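Local coordinates for protein Afp2 (Serratia entomophila, PDB 6RBN) that probably forms part of the contractile sheath that surrounds the tube of the anti-feeding prophage, a phage-tail-like injection system, at residues T27-F32 with Y97-L102; L102-G107 with F127-G132; P194-V199 with G232-G237; I250-L255 with L335-P340. One frame throughout, in Å; residues are numbered along the deposited sequence.

Interaction 1: T27-F32 with Y97-L102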
loop_
_atom_site.group_PDB
_atom_site.type_symbol
_atom_site.label_atom_id
_atom_site.label_comp_id
_atom_site.label_asym_id
_atom_site.label_seq_id
_atom_site.Cartn_x
_atom_site.Cartn_y
_atom_site.Cartn_z
ATOM N N THR C 27 -75.148 29.558 13.949
ATOM C CA THR C 27 -75.036 30.080 15.303
ATOM C C THR C 27 -76.381 30.436 15.917
ATOM O O THR C 27 -76.415 31.062 16.979
ATOM C CB THR C 27 -74.129 31.310 15.318
ATOM O OG1 THR C 27 -74.682 32.322 14.471
ATOM C CG2 THR C 27 -72.742 30.949 14.825
ATOM N N ALA C 28 -77.485 30.051 15.280
ATOM C CA ALA C 28 -78.825 30.346 15.791
ATOM C C ALA C 28 -79.674 29.091 15.621
ATOM O O ALA C 28 -80.320 28.901 14.590
ATOM C CB ALA C 28 -79.435 31.540 15.075
ATOM N N VAL C 29 -79.658 28.234 16.634
ATOM C CA VAL C 29 -80.533 27.075 16.717
ATOM C C VAL C 29 -81.377 27.223 17.977
ATOM O O VAL C 29 -80.902 26.988 19.087
ATOM C CB VAL C 29 -79.736 25.758 16.731
ATOM C CG1 VAL C 29 -80.668 24.568 16.867
ATOM C CG2 VAL C 29 -78.895 25.632 15.481
ATOM N N PRO C 30 -82.631 27.637 17.844
ATOM C CA PRO C 30 -83.409 28.057 19.007
ATOM C C PRO C 30 -84.239 26.934 19.613
ATOM O O PRO C 30 -84.491 25.896 19.002
ATOM C CB PRO C 30 -84.331 29.129 18.418
ATOM C CG PRO C 30 -84.580 28.633 17.064
ATOM C CD PRO C 30 -83.322 27.970 16.592
ATOM N N LEU C 31 -84.672 27.182 20.844
ATOM C CA LEU C 31 -85.651 26.358 21.539
ATOM C C LEU C 31 -86.869 27.235 21.784
ATOM O O LEU C 31 -86.780 28.239 22.498
ATOM C CB LEU C 31 -85.079 25.809 22.847
ATOM C CG LEU C 31 -85.868 24.826 23.716
ATOM C CD1 LEU C 31 -84.924 23.893 24.413
ATOM C CD2 LEU C 31 -86.673 25.548 24.771
ATOM N N PHE C 32 -88.002 26.864 21.199
ATOM C CA PHE C 32 -89.250 27.588 21.405
ATOM C C PHE C 32 -90.032 26.907 22.519
ATOM O O PHE C 32 -90.540 25.798 22.339
ATOM C CB PHE C 32 -90.062 27.643 20.117
ATOM C CG PHE C 32 -89.470 28.526 19.070
ATOM C CD1 PHE C 32 -89.702 29.888 19.087
ATOM C CD2 PHE C 32 -88.669 28.001 18.076
ATOM C CE1 PHE C 32 -89.156 30.705 18.121
ATOM C CE2 PHE C 32 -88.126 28.813 17.109
ATOM C CZ PHE C 32 -88.365 30.166 17.135
ATOM N N TYR C 97 -79.465 17.826 23.755
ATOM C CA TYR C 97 -79.432 17.909 22.302
ATOM C C TYR C 97 -78.253 18.691 21.739
ATOM O O TYR C 97 -78.108 18.733 20.513
ATOM C CB TYR C 97 -80.751 18.485 21.782
ATOM C CG TYR C 97 -81.868 17.479 21.873
ATOM C CD1 TYR C 97 -82.044 16.523 20.882
ATOM C CD2 TYR C 97 -82.717 17.451 22.967
ATOM C CE1 TYR C 97 -83.049 15.586 20.962
ATOM C CE2 TYR C 97 -83.725 16.517 23.061
ATOM C CZ TYR C 97 -83.886 15.587 22.055
ATOM O OH TYR C 97 -84.892 14.654 22.144
ATOM N N ASP C 98 -77.460 19.368 22.582
ATOM C CA ASP C 98 -76.081 19.788 22.295
ATOM C C ASP C 98 -75.968 20.873 21.217
ATOM O O ASP C 98 -74.880 21.391 20.949
ATOM C CB ASP C 98 -75.246 18.562 21.891
ATOM C CG ASP C 98 -73.753 18.760 22.078
ATOM O OD1 ASP C 98 -73.332 19.780 22.662
ATOM O OD2 ASP C 98 -72.985 17.893 21.615
ATOM N N ASP C 99 -77.083 21.256 20.614
ATOM C CA ASP C 99 -77.091 22.084 19.425
ATOM C C ASP C 99 -77.744 23.431 19.683
ATOM O O ASP C 99 -77.644 24.324 18.838
ATOM C CB ASP C 99 -77.839 21.351 18.301
ATOM C CG ASP C 99 -77.443 21.816 16.923
ATOM O OD1 ASP C 99 -76.540 22.668 16.806
ATOM O OD2 ASP C 99 -78.037 21.317 15.947
ATOM N N ILE C 100 -78.368 23.605 20.839
ATOM C CA ILE C 100 -79.211 24.754 21.118
ATOM C C ILE C 100 -78.340 25.945 21.486
ATOM O O ILE C 100 -77.456 25.842 22.342
ATOM C CB ILE C 100 -80.195 24.419 22.245
ATOM C CG1 ILE C 100 -81.041 23.227 21.832
ATOM C CG2 ILE C 100 -81.081 25.595 22.564
ATOM C CD1 ILE C 100 -81.789 22.609 22.950
ATOM N N THR C 101 -78.587 27.077 20.836
ATOM C CA THR C 101 -77.924 28.333 21.150
ATOM C C THR C 101 -78.867 29.381 21.714
ATOM O O THR C 101 -78.426 30.269 22.443
ATOM C CB THR C 101 -77.238 28.893 19.902
ATOM O OG1 THR C 101 -78.219 29.147 18.893
ATOM C CG2 THR C 101 -76.227 27.905 19.366
ATOM N N LEU C 102 -80.155 29.300 21.396
ATOM C CA LEU C 102 -81.147 30.264 21.843
ATOM C C LEU C 102 -82.263 29.565 22.603
ATOM O O LEU C 102 -82.695 28.474 22.225
ATOM C CB LEU C 102 -81.742 31.023 20.658
ATOM C CG LEU C 102 -80.852 32.017 19.924
ATOM C CD1 LEU C 102 -81.532 32.457 18.653
ATOM C CD2 LEU C 102 -80.595 33.206 20.821
#
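Thr101 holds OG1 between its backbone N and carbonyl carbon (chi1 61°), which brings the hydroxyl up against the backbone of Thr27 and Val29. Val29 has CG1 anti to the backbone N (chi1 178°), and its branched side chain lies over the carbonyl of Asp99. These residues lead into neighbouring parallel strands, 30-34 and 102-105, of the central sheet. Pro30 and Leu102 form the parallel bridge.

The Thr101 hydroxyl links two backbone sites. Thr101 OG1 accepts the amide of Val29, N to OG1 2.8 Å. Thr101 OG1 also donates to Thr27 O at 3.3 Å, from well above the carbonyl plane. Thr27 O has a second donor in Arg254, on helix 250-267. The carbonyl of Val29 is gripped in turn by the next amides of the other segment. Thr101 N reaches Val29 O at 2.9 Å, and Leu102 N makes a weak, longer bond to the same oxygen. Leu102 O then takes the amide of Leu31, with N to O 2.7 Å.

Apolar groups fill in around this backbone network. CB of Pro30 meets CB of Leu102 at 3.9 Å. Helix 90-97 and strand 82-86 also touch Leu31 and Ile100, so the pair is buried. The tips of these two side chains close the contact, Leu31 CD1 lying 3.7 Å from Ile100 CD1.

Interaction 2: L102-G107 with F127-G132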
loop_
_atom_site.group_PDB
_atom_site.type_symbol
_atom_site.label_atom_id
_atom_site.label_comp_id
_atom_site.label_asym_id
_atom_site.label_seq_id
_atom_site.Cartn_x
_atom_site.Cartn_y
_atom_site.Cartn_z
ATOM N N LEU C 102 -80.155 29.300 21.396
ATOM C CA LEU C 102 -81.147 30.264 21.843
ATOM C C LEU C 102 -82.263 29.565 22.603
ATOM O O LEU C 102 -82.695 28.474 22.225
ATOM C CB LEU C 102 -81.742 31.023 20.658
ATOM C CG LEU C 102 -80.852 32.017 19.924
ATOM C CD1 LEU C 102 -81.532 32.457 18.653
ATOM C CD2 LEU C 102 -80.595 33.206 20.821
ATOM N N ILE C 103 -82.728 30.196 23.674
ATOM C CA ILE C 103 -83.952 29.791 24.358
ATOM C C ILE C 103 -84.960 30.908 24.153
ATOM O O ILE C 103 -84.807 32.007 24.700
ATOM C CB ILE C 103 -83.724 29.504 25.846
ATOM C CG1 ILE C 103 -82.816 28.291 26.015
ATOM C CG2 ILE C 103 -85.044 29.264 26.550
ATOM C CD1 ILE C 103 -82.408 28.043 27.438
ATOM N N VAL C 104 -85.986 30.635 23.363
ATOM C CA VAL C 104 -86.951 31.640 22.946
ATOM C C VAL C 104 -88.235 31.376 23.722
ATOM O O VAL C 104 -88.971 30.430 23.428
ATOM C CB VAL C 104 -87.184 31.603 21.433
ATOM C CG1 VAL C 104 -88.219 32.616 21.035
ATOM C CG2 VAL C 104 -85.887 31.857 20.698
ATOM N N ALA C 105 -88.502 32.207 24.727
ATOM C CA ALA C 105 -89.730 32.116 25.510
ATOM C C ALA C 105 -90.873 32.643 24.655
ATOM O O ALA C 105 -91.092 33.848 24.551
ATOM C CB ALA C 105 -89.602 32.893 26.811
ATOM N N ALA C 106 -91.601 31.730 24.019
ATOM C CA ALA C 106 -92.662 32.100 23.085
ATOM C C ALA C 106 -93.963 32.292 23.862
ATOM O O ALA C 106 -94.858 31.444 23.869
ATOM C CB ALA C 106 -92.807 31.044 21.999
ATOM N N GLY C 107 -94.065 33.441 24.526
ATOM C CA GLY C 107 -95.237 33.753 25.321
ATOM C C GLY C 107 -95.294 32.950 26.601
ATOM O O GLY C 107 -96.336 32.390 26.947
ATOM N N PHE C 127 -78.375 31.685 25.120
ATOM C CA PHE C 127 -78.816 33.066 25.262
ATOM C C PHE C 127 -80.335 33.085 25.240
ATOM O O PHE C 127 -80.948 32.571 24.302
ATOM C CB PHE C 127 -78.254 33.948 24.146
ATOM C CG PHE C 127 -78.502 35.410 24.350
ATOM C CD1 PHE C 127 -77.722 36.138 25.232
ATOM C CD2 PHE C 127 -79.517 36.059 23.671
ATOM C CE1 PHE C 127 -77.944 37.480 25.428
ATOM C CE2 PHE C 127 -79.745 37.404 23.867
ATOM C CZ PHE C 127 -78.957 38.112 24.748
ATOM N N GLY C 128 -80.937 33.668 26.270
ATOM C CA GLY C 128 -82.379 33.665 26.401
ATOM C C GLY C 128 -83.032 34.903 25.815
ATOM O O GLY C 128 -82.485 35.997 25.855
ATOM N N LEU C 129 -84.229 34.709 25.268
ATOM C CA LEU C 129 -85.010 35.784 24.661
ATOM C C LEU C 129 -86.371 35.788 25.350
ATOM O O LEU C 129 -87.223 34.948 25.052
ATOM C CB LEU C 129 -85.139 35.580 23.158
ATOM C CG LEU C 129 -83.830 35.583 22.371
ATOM C CD1 LEU C 129 -84.083 35.245 20.919
ATOM C CD2 LEU C 129 -83.127 36.915 22.498
ATOM N N PHE C 130 -86.571 36.721 26.272
ATOM C CA PHE C 130 -87.746 36.725 27.133
ATOM C C PHE C 130 -88.825 37.615 26.511
ATOM O O PHE C 130 -88.767 37.924 25.320
ATOM C CB PHE C 130 -87.332 37.129 28.546
ATOM C CG PHE C 130 -86.258 36.254 29.110
ATOM C CD1 PHE C 130 -86.515 34.928 29.394
ATOM C CD2 PHE C 130 -84.999 36.758 29.372
ATOM C CE1 PHE C 130 -85.535 34.116 29.910
ATOM C CE2 PHE C 130 -84.015 35.950 29.895
ATOM C CZ PHE C 130 -84.286 34.628 30.162
ATOM N N ASP C 131 -89.851 37.979 27.277
ATOM C CA ASP C 131 -90.965 38.760 26.757
ATOM C C ASP C 131 -91.281 39.914 27.689
ATOM O O ASP C 131 -91.081 39.824 28.901
ATOM C CB ASP C 131 -92.234 37.925 26.595
ATOM C CG ASP C 131 -92.163 36.978 25.437
ATOM O OD1 ASP C 131 -91.467 37.289 24.456
ATOM O OD2 ASP C 131 -92.818 35.927 25.506
ATOM N N GLY C 132 -91.806 40.988 27.116
ATOM C CA GLY C 132 -92.371 42.057 27.898
ATOM C C GLY C 132 -93.818 41.759 28.225
ATOM O O GLY C 132 -94.365 40.735 27.806
#
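Ile103 and Leu129 carry the backbone bonds between strands 102-105 and 127-129, which run parallel, 17° apart. Ile103 N donates to Phe127 O at 3.0 Å, and Leu129 N donates to Ile103 O at 2.8 Å. Ala105 N then bonds to Leu129 O. Together these bonds pair Leu102, Ile103 and Val104 with Phe127, Gly128 and Leu129.

Apolar contacts lie on the face that carries Leu102, Val104 and Leu129. Leu129 CD1 meets two methyls, 3.8 Å from Val104 CG2 and 4.0 Å from Leu102 CD2. The same Leu102 methyl comes to the edge of the Phe127 ring, near its plane.

A polar group ties the two loops beyond the strands. Asp131 has CG anti to its carbonyl carbon (chi1 -73°), and Asp131 OD2 accepts Gly107 N at 2.9 Å. OD2 also lies close to Ala105 O, without a bond, since both are acceptors. Ser174 OG is shared by Asp131 OD1 and the carbonyls of Ala105, Leu129 and Phe130.

With helix 112-122 the two strands form a beta-alpha-beta unit. Helix 173-187 packs on Val104 and Leu129. Strand 30-34 borders 102-105 on one side, and beyond 127-129 comes strand 156-157.

Interaction 3: P194-V199 with G232-G237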
loop_
_atom_site.group_PDB
_atom_site.type_symbol
_atom_site.label_atom_id
_atom_site.label_comp_id
_atom_site.label_asym_id
_atom_site.label_seq_id
_atom_site.Cartn_x
_atom_site.Cartn_y
_atom_site.Cartn_z
ATOM N N PRO C 194 -78.213 42.729 16.414
ATOM C CA PRO C 194 -79.444 42.381 15.697
ATOM C C PRO C 194 -80.447 43.515 15.552
ATOM O O PRO C 194 -81.597 43.243 15.203
ATOM C CB PRO C 194 -80.037 41.263 16.568
ATOM C CG PRO C 194 -78.908 40.752 17.375
ATOM C CD PRO C 194 -78.060 41.941 17.646
ATOM N N ALA C 195 -80.064 44.769 15.794
ATOM C CA ALA C 195 -81.026 45.855 15.920
ATOM C C ALA C 195 -81.613 46.306 14.587
ATOM O O ALA C 195 -82.791 46.060 14.320
ATOM C CB ALA C 195 -80.373 47.042 16.624
ATOM N N ASN C 196 -80.806 46.889 13.704
ATOM C CA ASN C 196 -81.345 47.530 12.505
ATOM C C ASN C 196 -81.732 46.553 11.397
ATOM O O ASN C 196 -81.916 46.988 10.257
ATOM C CB ASN C 196 -80.354 48.554 11.955
ATOM C CG ASN C 196 -80.371 49.845 12.727
ATOM O OD1 ASN C 196 -81.432 50.358 13.063
ATOM N ND2 ASN C 196 -79.194 50.380 13.018
ATOM N N GLN C 197 -81.853 45.265 11.686
ATOM C CA GLN C 197 -82.365 44.317 10.713
ATOM C C GLN C 197 -83.884 44.392 10.689
ATOM O O GLN C 197 -84.530 44.371 11.740
ATOM C CB GLN C 197 -81.904 42.904 11.054
ATOM C CG GLN C 197 -82.307 41.887 10.032
ATOM C CD GLN C 197 -81.614 42.104 8.710
ATOM O OE1 GLN C 197 -80.424 42.409 8.664
ATOM N NE2 GLN C 197 -82.356 41.953 7.622
ATOM N N ALA C 198 -84.452 44.484 9.491
ATOM C CA ALA C 198 -85.890 44.652 9.320
ATOM C C ALA C 198 -86.552 43.284 9.243
ATOM O O ALA C 198 -86.307 42.519 8.306
ATOM C CB ALA C 198 -86.187 45.472 8.070
ATOM N N VAL C 199 -87.382 42.973 10.225
ATOM C CA VAL C 199 -88.204 41.771 10.194
ATOM C C VAL C 199 -89.491 42.109 9.447
ATOM O O VAL C 199 -90.025 43.217 9.551
ATOM C CB VAL C 199 -88.437 41.227 11.626
ATOM C CG1 VAL C 199 -89.201 42.197 12.493
ATOM C CG2 VAL C 199 -89.136 39.892 11.614
ATOM N N GLY C 232 -88.155 49.473 8.088
ATOM C CA GLY C 232 -89.453 49.244 8.696
ATOM C C GLY C 232 -89.402 48.142 9.731
ATOM O O GLY C 232 -88.861 47.061 9.473
ATOM N N THR C 233 -90.013 48.406 10.893
ATOM C CA THR C 233 -90.227 47.501 12.046
ATOM C C THR C 233 -88.996 46.652 12.406
ATOM O O THR C 233 -88.952 45.436 12.242
ATOM C CB THR C 233 -91.517 46.653 11.917
ATOM O OG1 THR C 233 -91.640 45.794 13.059
ATOM C CG2 THR C 233 -91.682 45.837 10.617
ATOM N N VAL C 234 -87.978 47.343 12.912
ATOM C CA VAL C 234 -86.762 46.716 13.418
ATOM C C VAL C 234 -86.867 46.584 14.930
ATOM O O VAL C 234 -87.758 47.170 15.548
ATOM C CB VAL C 234 -85.526 47.540 13.030
ATOM C CG1 VAL C 234 -85.425 47.662 11.531
ATOM C CG2 VAL C 234 -85.594 48.912 13.663
ATOM N N VAL C 235 -85.985 45.806 15.547
ATOM C CA VAL C 235 -85.859 45.885 16.999
ATOM C C VAL C 235 -84.876 47.003 17.326
ATOM O O VAL C 235 -83.961 47.299 16.555
ATOM C CB VAL C 235 -85.440 44.536 17.623
ATOM C CG1 VAL C 235 -86.452 43.459 17.282
ATOM C CG2 VAL C 235 -84.080 44.112 17.175
ATOM N N TRP C 236 -85.088 47.681 18.444
ATOM C CA TRP C 236 -84.365 48.922 18.714
ATOM C C TRP C 236 -83.779 48.836 20.117
ATOM O O TRP C 236 -84.459 49.121 21.105
ATOM C CB TRP C 236 -85.287 50.122 18.552
ATOM C CG TRP C 236 -84.587 51.431 18.490
ATOM C CD1 TRP C 236 -84.523 52.375 19.464
ATOM C CD2 TRP C 236 -83.851 51.949 17.381
ATOM N NE1 TRP C 236 -83.793 53.452 19.034
ATOM C CE2 TRP C 236 -83.366 53.212 17.756
ATOM C CE3 TRP C 236 -83.551 51.462 16.106
ATOM C CZ2 TRP C 236 -82.601 53.997 16.902
ATOM C CZ3 TRP C 236 -82.793 52.242 15.265
ATOM C CH2 TRP C 236 -82.326 53.497 15.664
ATOM N N GLY C 237 -82.516 48.443 20.195
ATOM C CA GLY C 237 -81.846 48.224 21.465
ATOM C C GLY C 237 -81.091 46.915 21.378
ATOM O O GLY C 237 -81.532 45.954 20.746
#
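Val234 and Val235 lean on the carbonyls of the loop 194-199, and this is the closely packed part of the contact. CB of Val234 lies 3.4 Å from Ala195 O. Val234 CG1, anti to the carbonyl carbon (chi1 -59°), lies 3.4 Å from Gln197 O. Val234 CG1 also reaches Ala198 CB at 4.2 Å. In Val235 it is CG2, between the backbone N and the carbonyl carbon, that lies 3.3 Å from Pro194 O. Further along, Val199 CG1 lies against Thr233 O, and in return Thr233 CG2 lies against Val199 O. All the oxygens that these methyls meet belong to backbone carbonyls. The two valines of the strand and Val199 are buried.

The strand 234-235 pairs antiparallel with 225-226 in a small two-stranded sheet, apart from the main mixed sheet. Both segments belong to the subtilisin-like domain of the tail sheath protein family. Helix 173-187 backs both segments: Ser180 touches Val235, and Ile176 touches Val199.

The outer side is thinner. Asn196 is exposed, and its amide runs alongside the Trp236 ring, the two planes 57° apart. Asn196 OD1 meets the ring edge, 3.2 Å from Trp236 CZ3, close to the ring plane. Asn196 O is hydrogen-bonded to Gln231 NE2. The indole makes a cation-pi contact with Arg226 and packs on Gly9 of a neighbouring Afp2 subunit.

Interaction 4: I250-L255 with L335-P340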
loop_
_atom_site.group_PDB
_atom_site.type_symbol
_atom_site.label_atom_id
_atom_site.label_comp_id
_atom_site.label_asym_id
_atom_site.label_seq_id
_atom_site.Cartn_x
_atom_site.Cartn_y
_atom_site.Cartn_z
ATOM N N ILE C 250 -75.636 42.647 23.862
ATOM C CA ILE C 250 -75.961 41.366 23.205
ATOM C C ILE C 250 -74.975 40.917 22.117
ATOM O O ILE C 250 -74.666 39.715 22.081
ATOM C CB ILE C 250 -77.398 41.417 22.632
ATOM C CG1 ILE C 250 -78.429 41.655 23.726
ATOM C CG2 ILE C 250 -77.799 40.137 21.902
ATOM C CD1 ILE C 250 -79.801 41.933 23.176
ATOM N N PRO C 251 -74.426 41.815 21.194
ATOM C CA PRO C 251 -73.267 41.401 20.377
ATOM C C PRO C 251 -72.096 40.776 21.116
ATOM O O PRO C 251 -71.695 39.662 20.776
ATOM C CB PRO C 251 -72.819 42.712 19.729
ATOM C CG PRO C 251 -73.993 43.451 19.601
ATOM C CD PRO C 251 -74.890 43.140 20.728
ATOM N N VAL C 252 -71.546 41.450 22.130
ATOM C CA VAL C 252 -70.330 40.936 22.753
ATOM C C VAL C 252 -70.595 39.784 23.707
ATOM O O VAL C 252 -69.639 39.144 24.155
ATOM C CB VAL C 252 -69.538 42.022 23.507
ATOM C CG1 VAL C 252 -69.305 43.223 22.615
ATOM C CG2 VAL C 252 -70.204 42.406 24.795
ATOM N N ARG C 253 -71.853 39.491 24.029
ATOM C CA ARG C 253 -72.119 38.256 24.752
ATOM C C ARG C 253 -72.242 37.078 23.796
ATOM O O ARG C 253 -71.610 36.038 24.003
ATOM C CB ARG C 253 -73.392 38.355 25.595
ATOM C CG ARG C 253 -73.563 37.097 26.413
ATOM C CD ARG C 253 -72.523 37.119 27.504
ATOM N NE ARG C 253 -72.178 35.810 28.032
ATOM C CZ ARG C 253 -71.154 35.107 27.567
ATOM N NH1 ARG C 253 -70.405 35.615 26.608
ATOM N NH2 ARG C 253 -70.862 33.921 28.059
ATOM N N ARG C 254 -73.041 37.233 22.737
ATOM C CA ARG C 254 -73.176 36.192 21.722
ATOM C C ARG C 254 -71.904 35.975 20.921
ATOM O O ARG C 254 -71.766 34.924 20.291
ATOM C CB ARG C 254 -74.309 36.521 20.756
ATOM C CG ARG C 254 -75.686 36.266 21.295
ATOM C CD ARG C 254 -76.730 36.622 20.260
ATOM N NE ARG C 254 -76.502 35.931 18.995
ATOM C CZ ARG C 254 -76.884 34.689 18.725
ATOM N NH1 ARG C 254 -77.502 33.962 19.641
ATOM N NH2 ARG C 254 -76.630 34.166 17.538
ATOM N N LEU C 255 -70.992 36.946 20.903
ATOM C CA LEU C 255 -69.703 36.716 20.267
ATOM C C LEU C 255 -68.888 35.703 21.053
ATOM O O LEU C 255 -68.309 34.791 20.458
ATOM C CB LEU C 255 -68.944 38.035 20.102
ATOM C CG LEU C 255 -67.656 38.155 19.270
ATOM C CD1 LEU C 255 -66.384 37.881 20.048
ATOM C CD2 LEU C 255 -67.730 37.217 18.079
ATOM N N LEU C 335 -59.501 37.715 24.536
ATOM C CA LEU C 335 -59.780 38.264 23.216
ATOM C C LEU C 335 -60.746 39.433 23.348
ATOM O O LEU C 335 -61.603 39.438 24.230
ATOM C CB LEU C 335 -60.320 37.170 22.284
ATOM C CG LEU C 335 -61.572 36.353 22.604
ATOM C CD1 LEU C 335 -62.793 36.921 21.931
ATOM C CD2 LEU C 335 -61.366 34.908 22.211
ATOM N N ALA C 336 -60.589 40.421 22.471
ATOM C CA ALA C 336 -61.283 41.698 22.571
ATOM C C ALA C 336 -62.360 41.807 21.500
ATOM O O ALA C 336 -62.125 41.451 20.342
ATOM C CB ALA C 336 -60.299 42.860 22.442
ATOM N N ALA C 337 -63.525 42.313 21.887
ATOM C CA ALA C 337 -64.668 42.429 20.994
ATOM C C ALA C 337 -64.921 43.885 20.617
ATOM O O ALA C 337 -64.408 44.817 21.236
ATOM C CB ALA C 337 -65.913 41.824 21.645
ATOM N N VAL C 338 -65.738 44.067 19.582
ATOM C CA VAL C 338 -66.079 45.383 19.056
ATOM C C VAL C 338 -67.415 45.809 19.645
ATOM O O VAL C 338 -68.402 45.071 19.561
ATOM C CB VAL C 338 -66.144 45.366 17.520
ATOM C CG1 VAL C 338 -66.499 46.741 16.985
ATOM C CG2 VAL C 338 -64.841 44.882 16.932
ATOM N N ARG C 339 -67.451 47.000 20.238
ATOM C CA ARG C 339 -68.699 47.512 20.791
ATOM C C ARG C 339 -69.421 48.376 19.760
ATOM O O ARG C 339 -68.774 49.081 18.985
ATOM C CB ARG C 339 -68.441 48.333 22.054
ATOM C CG ARG C 339 -68.493 47.546 23.357
ATOM C CD ARG C 339 -67.304 46.630 23.545
ATOM N NE ARG C 339 -67.308 45.996 24.855
ATOM C CZ ARG C 339 -66.434 45.074 25.236
ATOM N NH1 ARG C 339 -66.508 44.548 26.448
ATOM N NH2 ARG C 339 -65.484 44.678 24.404
ATOM N N PRO C 340 -70.750 48.341 19.714
ATOM C CA PRO C 340 -71.482 49.118 18.711
ATOM C C PRO C 340 -71.592 50.587 19.093
ATOM O O PRO C 340 -71.367 50.989 20.235
ATOM C CB PRO C 340 -72.859 48.456 18.694
ATOM C CG PRO C 340 -73.012 47.913 20.044
ATOM C CD PRO C 340 -71.651 47.463 20.478
#
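Val252 faces Ala337, and its side chain carries most of the contact. Val252 CB lies 4.1 Å from Ala337 CB. From there CG1 points anti to the carbonyl carbon (chi1 -51°) and goes in among three residues. Val252 CG1 lies 3.8 Å from Ala337 CB and 3.7 Å from Val338 O. Val252 CG1 also comes within 4.1 Å of Arg339 CD and sits over one face of the guanidinium, 4.0 Å above the plane and toward the rim. The Arg339 side chain is bent at chi2 (72°). Its NH2 makes a weak hydrogen bond back to Ala337 O, which lies in the plane at the guanidinium edge. The planar group thus lies along its own segment with a face turned to the valine. Arg339 also packs on Gln447 of a neighbouring Afp3 chain.

One turn on, Leu255 extends the apolar patch. Leu255 CD1 meets Leu335 CD1 at 4.2 Å and Ala337 CB at 4.3 Å. No hydrogen bond joins the segments.

The contact lies in the C-terminal domain of the sheath protein. Phe256 and Val259 of helix 250-267 continue the packing on Leu335. The loop between strands 328-335 and 344-347 is thereby laid along the first turns of that helix.

How the interactions relate
The interactions come in series along the chain, from 1 to 4. Interactions 1 and 2 share Leu102 and the mixed sheet, with centres 12 Å apart. Together they join strands 30-34, 102-105 and 127-129. Interaction 3 lies about 17 Å from interaction 2, centre to centre, around the small sheet of 225-226 and 234-235, and touches none of the others. Interaction 4 belongs to the C-terminal domain. Its helix 250-267 still meets the main sheet: Arg254 packs on Leu102, and Ile250 packs on Phe127. These contacts are consistent with the helix tying the C-terminal region to the subtilisin-like region. Afp3 chains border interactions 1 and 4.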